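Local coordinates for group 1 truncated hemoglobin (Tetrahymena pyriformis, PDB 3AQ9), which binds one heme per subunit and, as a monomeric group I truncated hemoglobin, probably binds and carries oxygen, at residues A[22-27]-A[91-96]; A[29-34]-A[83-88]. The protein carries 1 engineered substitution. All coordinates share one frame; numbering follows the deposited sequence.

Contact 1: A[22-27]-A[91-96]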
loop_
_atom_site.group_PDB
_atom_site.type_symbol
_atom_site.label_atom_id
_atom_site.label_comp_id
_atom_site.label_asym_id
_atom_site.label_seq_id
_atom_site.Cartn_x
_atom_site.Cartn_y
_atom_site.Cartn_z
ATOM N N PRO A 22 3.933 -8.016 -2.733
ATOM C CA PRO A 22 5.407 -8.232 -2.910
ATOM C C PRO A 22 5.923 -7.556 -4.168
ATOM O O PRO A 22 7.093 -7.143 -4.228
ATOM C CB PRO A 22 5.570 -9.734 -3.021
ATOM C CG PRO A 22 4.252 -10.319 -2.504
ATOM C CD PRO A 22 3.169 -9.285 -2.530
ATOM N N LEU A 23 5.042 -7.425 -5.178
ATOM C CA LEU A 23 5.535 -6.695 -6.376
ATOM C C LEU A 23 5.694 -5.208 -6.058
ATOM O O LEU A 23 6.706 -4.540 -6.396
ATOM C CB LEU A 23 4.566 -6.841 -7.566
ATOM C CG LEU A 23 4.966 -6.084 -8.850
ATOM C CD1 LEU A 23 6.534 -6.233 -9.221
ATOM C CD2 LEU A 23 3.967 -6.519 -10.039
ATOM N N PHE A 24 4.749 -4.664 -5.309
ATOM C CA PHE A 24 4.818 -3.292 -4.889
ATOM C C PHE A 24 6.056 -3.120 -4.021
ATOM O O PHE A 24 6.823 -2.160 -4.247
ATOM C CB PHE A 24 3.543 -3.053 -4.075
ATOM C CG PHE A 24 3.585 -1.861 -3.123
ATOM C CD1 PHE A 24 3.527 -0.531 -3.652
ATOM C CD2 PHE A 24 3.666 -2.048 -1.745
ATOM C CE1 PHE A 24 3.561 0.553 -2.748
ATOM C CE2 PHE A 24 3.656 -0.935 -0.846
ATOM C CZ PHE A 24 3.595 0.334 -1.343
ATOM N N TYR A 25 6.334 -4.031 -3.081
ATOM C CA TYR A 25 7.637 -3.836 -2.343
ATOM C C TYR A 25 8.856 -4.013 -3.239
ATOM O O TYR A 25 9.888 -3.402 -2.918
ATOM C CB TYR A 25 7.715 -4.748 -1.093
ATOM C CG TYR A 25 7.027 -3.980 0.011
ATOM C CD1 TYR A 25 5.820 -4.407 0.560
ATOM C CD2 TYR A 25 7.603 -2.754 0.426
ATOM C CE1 TYR A 25 5.149 -3.575 1.499
ATOM C CE2 TYR A 25 6.999 -2.015 1.344
ATOM C CZ TYR A 25 5.811 -2.415 1.867
ATOM O OH TYR A 25 5.393 -1.462 2.784
ATOM N N LYS A 26 8.852 -4.886 -4.264
ATOM C CA LYS A 26 10.016 -4.919 -5.142
ATOM C C LYS A 26 10.236 -3.516 -5.734
ATOM O O LYS A 26 11.396 -3.078 -5.889
ATOM C CB LYS A 26 9.785 -5.953 -6.293
ATOM C CG LYS A 26 10.852 -6.039 -7.332
ATOM C CD LYS A 26 10.357 -6.979 -8.412
ATOM C CE LYS A 26 11.289 -7.462 -9.511
ATOM N NZ LYS A 26 11.949 -6.305 -10.046
ATOM N N LYS A 27 9.159 -2.806 -6.070
ATOM C CA LYS A 27 9.374 -1.479 -6.679
ATOM C C LYS A 27 9.769 -0.509 -5.586
ATOM O O LYS A 27 10.675 0.298 -5.789
ATOM C CB LYS A 27 8.038 -0.991 -7.292
ATOM C CG LYS A 27 7.777 -1.880 -8.572
ATOM C CD LYS A 27 6.444 -1.276 -9.206
ATOM C CE LYS A 27 5.998 -2.198 -10.412
ATOM N NZ LYS A 27 6.950 -2.169 -11.526
ATOM N N ALA A 91 0.289 2.128 -7.934
ATOM C CA ALA A 91 -0.385 2.209 -9.245
ATOM C C ALA A 91 0.359 1.448 -10.307
ATOM O O ALA A 91 -0.292 0.724 -11.082
ATOM C CB ALA A 91 -0.586 3.704 -9.674
ATOM N N ALA A 92 1.682 1.588 -10.332
ATOM C CA ALA A 92 2.526 0.909 -11.379
ATOM C C ALA A 92 2.388 -0.652 -11.200
ATOM O O ALA A 92 2.340 -1.400 -12.186
ATOM C CB ALA A 92 3.901 1.335 -11.283
ATOM N N THR A 93 2.312 -1.068 -9.920
ATOM C CA THR A 93 2.164 -2.517 -9.605
ATOM C C THR A 93 0.843 -3.046 -10.184
ATOM O O THR A 93 0.776 -4.097 -10.845
ATOM C CB THR A 93 2.177 -2.714 -8.063
ATOM O OG1 THR A 93 3.511 -2.349 -7.616
ATOM C CG2 THR A 93 1.910 -4.185 -7.691
ATOM N N LEU A 94 -0.234 -2.337 -9.832
ATOM C CA LEU A 94 -1.551 -2.791 -10.319
ATOM C C LEU A 94 -1.618 -2.759 -11.850
ATOM O O LEU A 94 -2.228 -3.645 -12.446
ATOM C CB LEU A 94 -2.636 -1.875 -9.678
ATOM C CG LEU A 94 -2.780 -1.977 -8.131
ATOM C CD1 LEU A 94 -3.898 -1.143 -7.633
ATOM C CD2 LEU A 94 -3.040 -3.423 -7.626
ATOM N N LYS A 95 -0.970 -1.746 -12.489
ATOM C CA LYS A 95 -0.997 -1.658 -13.977
ATOM C C LYS A 95 -0.311 -2.916 -14.489
ATOM O O LYS A 95 -0.759 -3.582 -15.481
ATOM C CB LYS A 95 -0.122 -0.438 -14.439
ATOM C CG LYS A 95 -0.281 -0.089 -15.962
ATOM C CD LYS A 95 -1.855 0.275 -16.123
ATOM C CE LYS A 95 -2.533 0.243 -17.549
ATOM N NZ LYS A 95 -1.813 1.285 -18.376
ATOM N N GLU A 96 0.847 -3.198 -13.896
ATOM C CA GLU A 96 1.725 -4.341 -14.405
ATOM C C GLU A 96 0.986 -5.642 -14.230
ATOM O O GLU A 96 1.162 -6.624 -15.033
ATOM C CB GLU A 96 3.108 -4.272 -13.729
ATOM C CG GLU A 96 4.165 -5.370 -14.133
ATOM C CD GLU A 96 5.547 -5.085 -13.466
ATOM O OE1 GLU A 96 5.595 -4.045 -12.866
ATOM O OE2 GLU A 96 6.540 -5.875 -13.620
#
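Phe24 turns the edge of its ring, not a face, to Thr93: OG1 lies near the ring plane, 3.6 Å from Phe24 CB. The ring itself leads away from helix 80-96's last turns, and its CE2 rests on one face of Tyr25, nearer the ring's border than its centre. With CG anti to the backbone N (chi1 160°), Phe24 presents mainly backbone and CB here, and Thr93 OG1 comes within 3.2 Å of Phe24 CA. This close approach fits the short separation of 5.5 Å between Phe24 CA and Thr93 CA. OG1 is hydrogen-bonded to Asn89 O in its own helix; Phe24 N is too badly angled to bond to it, and the approach to Phe24 is one of packing.

The Thr93 methyl turns to Leu23, CG2 lying 3.8 Å from Leu23 CB, the two side chains running antiparallel alongside one another. Lys27 runs extended past OG1, its CD 3.5 Å from Thr93 OG1, then bends at its last torsion (chi4 -66°). That bend delivers NZ to Glu96 OE1 at 2.7 Å, forming a salt bridge in which the amine meets OE1 nearly in line with its C-O bond. Leu23 CD2 also touches Glu96 CD.

The segment axes approach to 9.0 Å at 128°, nearer antiparallel than parallel. In this 2/2 globin fold, early helix 13-28 packs across the C-terminal end of helix 80-96, while Phe24 reaches Ile86, Leu90 and engineered Glu50 of helix 43-57, and Leu94 faces helix 101-112.

Contact 2: A[29-34]-A[83-88]. With HEM (protoporphyrin IX containing Fe), chain C.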
loop_
_atom_site.group_PDB
_atom_site.type_symbol
_atom_site.label_atom_id
_atom_site.label_comp_id
_atom_site.label_asym_id
_atom_site.label_seq_id
_atom_site.Cartn_x
_atom_site.Cartn_y
_atom_site.Cartn_z
ATOM N N LEU A 29 11.356 -0.993 -2.806
ATOM C CA LEU A 29 12.713 -1.215 -2.325
ATOM C C LEU A 29 13.767 -0.890 -3.365
ATOM O O LEU A 29 14.970 -0.979 -3.070
ATOM C CB LEU A 29 12.872 -2.719 -1.882
ATOM C CG LEU A 29 11.980 -3.026 -0.647
ATOM C CD1 LEU A 29 11.960 -4.609 -0.266
ATOM C CD2 LEU A 29 12.387 -2.223 0.674
ATOM N N ALA A 30 13.342 -0.492 -4.569
ATOM C CA ALA A 30 14.257 -0.022 -5.625
ATOM C C ALA A 30 14.092 1.495 -5.859
ATOM O O ALA A 30 14.739 2.089 -6.751
ATOM C CB ALA A 30 14.042 -0.782 -6.924
ATOM N N ASP A 31 13.206 2.129 -5.077
ATOM C CA ASP A 31 12.861 3.526 -5.321
ATOM C C ASP A 31 13.655 4.410 -4.345
ATOM O O ASP A 31 13.535 4.260 -3.146
ATOM C CB ASP A 31 11.333 3.729 -5.070
ATOM C CG ASP A 31 10.844 5.104 -5.532
ATOM O OD1 ASP A 31 11.573 6.130 -5.307
ATOM O OD2 ASP A 31 9.738 5.248 -6.056
ATOM N N GLU A 32 14.519 5.262 -4.896
ATOM C CA GLU A 32 15.449 6.010 -4.035
ATOM C C GLU A 32 14.684 6.911 -3.108
ATOM O O GLU A 32 15.212 7.339 -2.051
ATOM C CB GLU A 32 16.356 6.976 -4.914
ATOM C CG GLU A 32 17.300 6.134 -5.860
ATOM C CD GLU A 32 18.235 5.185 -5.141
ATOM O OE1 GLU A 32 18.671 5.433 -4.053
ATOM O OE2 GLU A 32 18.430 4.058 -5.687
ATOM N N ARG A 33 13.439 7.264 -3.470
ATOM C CA ARG A 33 12.731 8.175 -2.555
ATOM C C ARG A 33 12.333 7.516 -1.245
ATOM O O ARG A 33 12.125 8.205 -0.252
ATOM C CB ARG A 33 11.420 8.715 -3.166
ATOM C CG ARG A 33 11.701 9.515 -4.381
ATOM C CD ARG A 33 10.361 9.825 -5.140
ATOM N NE ARG A 33 9.900 8.564 -5.828
ATOM C CZ ARG A 33 8.817 8.567 -6.624
ATOM N NH1 ARG A 33 8.140 9.702 -6.822
ATOM N NH2 ARG A 33 8.441 7.401 -7.221
ATOM N N VAL A 34 12.181 6.203 -1.229
ATOM C CA VAL A 34 11.570 5.605 -0.065
ATOM C C VAL A 34 12.220 4.258 0.399
ATOM O O VAL A 34 11.883 3.761 1.473
ATOM C CB VAL A 34 10.022 5.270 -0.296
ATOM C CG1 VAL A 34 9.190 6.597 -0.216
ATOM C CG2 VAL A 34 9.808 4.506 -1.630
ATOM N N PHE A 83 4.799 9.955 0.267
ATOM C CA PHE A 83 3.495 9.331 0.030
ATOM C C PHE A 83 3.233 9.289 -1.454
ATOM O O PHE A 83 2.698 8.292 -1.941
ATOM C CB PHE A 83 2.397 10.193 0.732
ATOM C CG PHE A 83 1.024 9.492 0.770
ATOM C CD1 PHE A 83 0.667 8.794 1.895
ATOM C CD2 PHE A 83 0.128 9.671 -0.303
ATOM C CE1 PHE A 83 -0.567 8.175 2.022
ATOM C CE2 PHE A 83 -1.154 9.058 -0.244
ATOM C CZ PHE A 83 -1.481 8.290 0.933
ATOM N N ASP A 84 3.576 10.337 -2.210
ATOM C CA ASP A 84 3.435 10.221 -3.671
ATOM C C ASP A 84 4.187 9.044 -4.298
ATOM O O ASP A 84 3.712 8.343 -5.173
ATOM C CB ASP A 84 4.003 11.473 -4.369
ATOM C CG ASP A 84 3.077 12.710 -4.200
ATOM O OD1 ASP A 84 3.513 13.794 -4.598
ATOM O OD2 ASP A 84 1.921 12.570 -3.705
ATOM N N ALA A 85 5.370 8.753 -3.757
ATOM C CA ALA A 85 6.139 7.629 -4.295
ATOM C C ALA A 85 5.411 6.311 -4.001
ATOM O O ALA A 85 5.405 5.410 -4.840
ATOM C CB ALA A 85 7.588 7.605 -3.611
ATOM N N ILE A 86 4.882 6.198 -2.792
ATOM C CA ILE A 86 4.117 4.950 -2.488
ATOM C C ILE A 86 2.946 4.825 -3.464
ATOM O O ILE A 86 2.714 3.735 -4.003
ATOM C CB ILE A 86 3.606 4.938 -1.007
ATOM C CG1 ILE A 86 4.817 4.874 -0.068
ATOM C CG2 ILE A 86 2.459 3.830 -0.806
ATOM C CD1 ILE A 86 5.706 3.693 -0.236
ATOM N N ILE A 87 2.139 5.863 -3.630
ATOM C CA ILE A 87 0.982 5.735 -4.567
ATOM C C ILE A 87 1.435 5.443 -5.979
ATOM O O ILE A 87 0.847 4.531 -6.654
ATOM C CB ILE A 87 0.184 7.064 -4.623
ATOM C CG1 ILE A 87 -0.409 7.323 -3.247
ATOM C CG2 ILE A 87 -0.875 7.050 -5.760
ATOM C CD1 ILE A 87 -1.630 6.351 -2.818
ATOM N N GLU A 88 2.515 6.118 -6.439
ATOM C CA GLU A 88 2.985 5.812 -7.798
ATOM C C GLU A 88 3.403 4.326 -7.958
ATOM O O GLU A 88 3.134 3.700 -9.005
ATOM C CB GLU A 88 4.217 6.610 -8.206
ATOM C CG GLU A 88 3.757 8.119 -8.322
ATOM C CD GLU A 88 4.950 9.057 -8.457
ATOM O OE1 GLU A 88 6.093 8.626 -8.595
ATOM O OE2 GLU A 88 4.667 10.285 -8.414
HETATM C CHA HEM C . 4.353 0.414 8.656
HETATM C CHB HEM C . 7.035 3.183 5.613
HETATM C CHC HEM C . 2.997 4.765 3.509
HETATM C CHD HEM C . 0.658 0.950 5.519
HETATM C C1A HEM C . 5.413 1.031 8.014
HETATM C C2A HEM C . 6.831 0.928 8.393
HETATM C C3A HEM C . 7.535 1.644 7.543
HETATM C C4A HEM C . 6.642 2.300 6.616
HETATM C CMA HEM C . 9.052 1.876 7.435
HETATM C CAA HEM C . 7.351 -0.050 9.520
HETATM C CBA HEM C . 8.213 0.331 10.744
HETATM C CGA HEM C . 8.690 -1.201 11.122
HETATM O O1A HEM C . 7.849 -1.965 11.721
HETATM O O2A HEM C . 9.652 -1.802 10.504
HETATM C C1B HEM C . 6.095 3.914 4.834
HETATM C C2B HEM C . 6.530 5.021 3.998
HETATM C C3B HEM C . 5.392 5.523 3.494
HETATM C C4B HEM C . 4.336 4.667 3.969
HETATM C CMB HEM C . 7.944 5.557 3.779
HETATM C CAB HEM C . 5.310 6.756 2.583
HETATM C CBB HEM C . 4.344 7.587 2.944
HETATM C C1C HEM C . 2.019 3.805 3.820
HETATM C C2C HEM C . 0.730 3.712 3.178
HETATM C C3C HEM C . 0.135 2.640 3.740
HETATM C C4C HEM C . 1.003 2.048 4.714
HETATM C CMC HEM C . 0.237 4.680 2.025
HETATM C CAC HEM C . -1.263 1.993 3.415
HETATM C CBC HEM C . -2.180 2.664 2.721
HETATM C C1D HEM C . 1.476 0.504 6.565
HETATM C C2D HEM C . 1.080 -0.592 7.409
HETATM C C3D HEM C . 2.175 -0.722 8.346
HETATM C C4D HEM C . 3.108 0.291 7.973
HETATM C CMD HEM C . -0.192 -1.453 7.418
HETATM C CAD HEM C . 2.286 -1.742 9.446
HETATM C CBD HEM C . 1.662 -1.345 10.715
HETATM C CGD HEM C . 1.735 -2.542 11.691
HETATM O O1D HEM C . 0.998 -2.557 12.673
HETATM O O2D HEM C . 2.765 -3.338 11.608
HETATM N NA HEM C . 5.377 1.893 6.928
HETATM N NB HEM C . 4.717 3.629 4.901
HETATM N NC HEM C . 2.163 2.812 4.744
HETATM N ND HEM C . 2.760 1.043 6.843
HETATM FE FE HEM C . 3.761 2.369 5.879
HETATM O O HOH W 1 4.246 0.846 4.362
#
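Arg33 lays its guanidinium over Ala85, whose CB stands 3.3 Å above the centre of one face. A bend in the arginine chain at chi3 (-74°) carries the group there and on toward Glu88. The same flat group grips Glu88 end-on: NH1 and NH2 both donate to the single oxygen OE1, at 2.9 Å from NH1 to Glu88 OE1. OE1 lies in the guanidinium plane, yet both nitrogens reach it from one face of the carboxylate, consistent with the two planes being 44° apart.

Beside Arg33, Val34 adds apolar contact, CG1 resting 3.9 Å from Ala85 CB, while its CG2 makes a looser approach to Ile86 CD1. Ile86 and Phe83 carry the helix into the heme pocket: Ile86 CG1 lies 3.3 Å from the heme vinyl carbon CAB, and Phe83 CE1 is 3.6 Å from the heme methyl CMC.

Asp31 positions the arginine. It is held side-on, with a nearly straight bond (174°) from Arg33 NE to Asp31 OD1 and a 2.8 Å bond from Arg33 NH2 to Asp31 OD2, both using syn lone pairs. Asp31 OD1 also accepts from the backbone N of Arg33, making an Asx turn. Asn89 donates to Asp31 OD2, and His82 ND1 is hydrogen-bonded to Arg33 O; both tie the loop further to helix 80-96.

One arginine therefore bridges two acids whose oxygens, Asp31 OD2 and Glu88 OE1, remain 5.6 Å apart. Its positive charge would be expected to offset their mutual repulsion and favour their ionised forms.

How the contacts relate
Both contacts use helix 80-96, contact 1 near its C-terminal end against helix 13-28 and contact 2 nearer its N-terminal end against the loop that follows helix 13-28. Their centres are 11 Å apart, and they touch where Phe24 CE1 lies 3.5 Å from Ile86 O. Each is partly buried, with its ion pairs at the more exposed side; Phe24 and Thr93 are buried in contact 1, Val34, Ala85 and Ile86 in contact 2. In contact 1 two regular helices meet and the ion pair is single; in contact 2 an irregular loop is held by a three-residue charge network. Contact 2 adjoins the heme directly, whereas in contact 1 the Phe24 side chain is still about 6 Å from it.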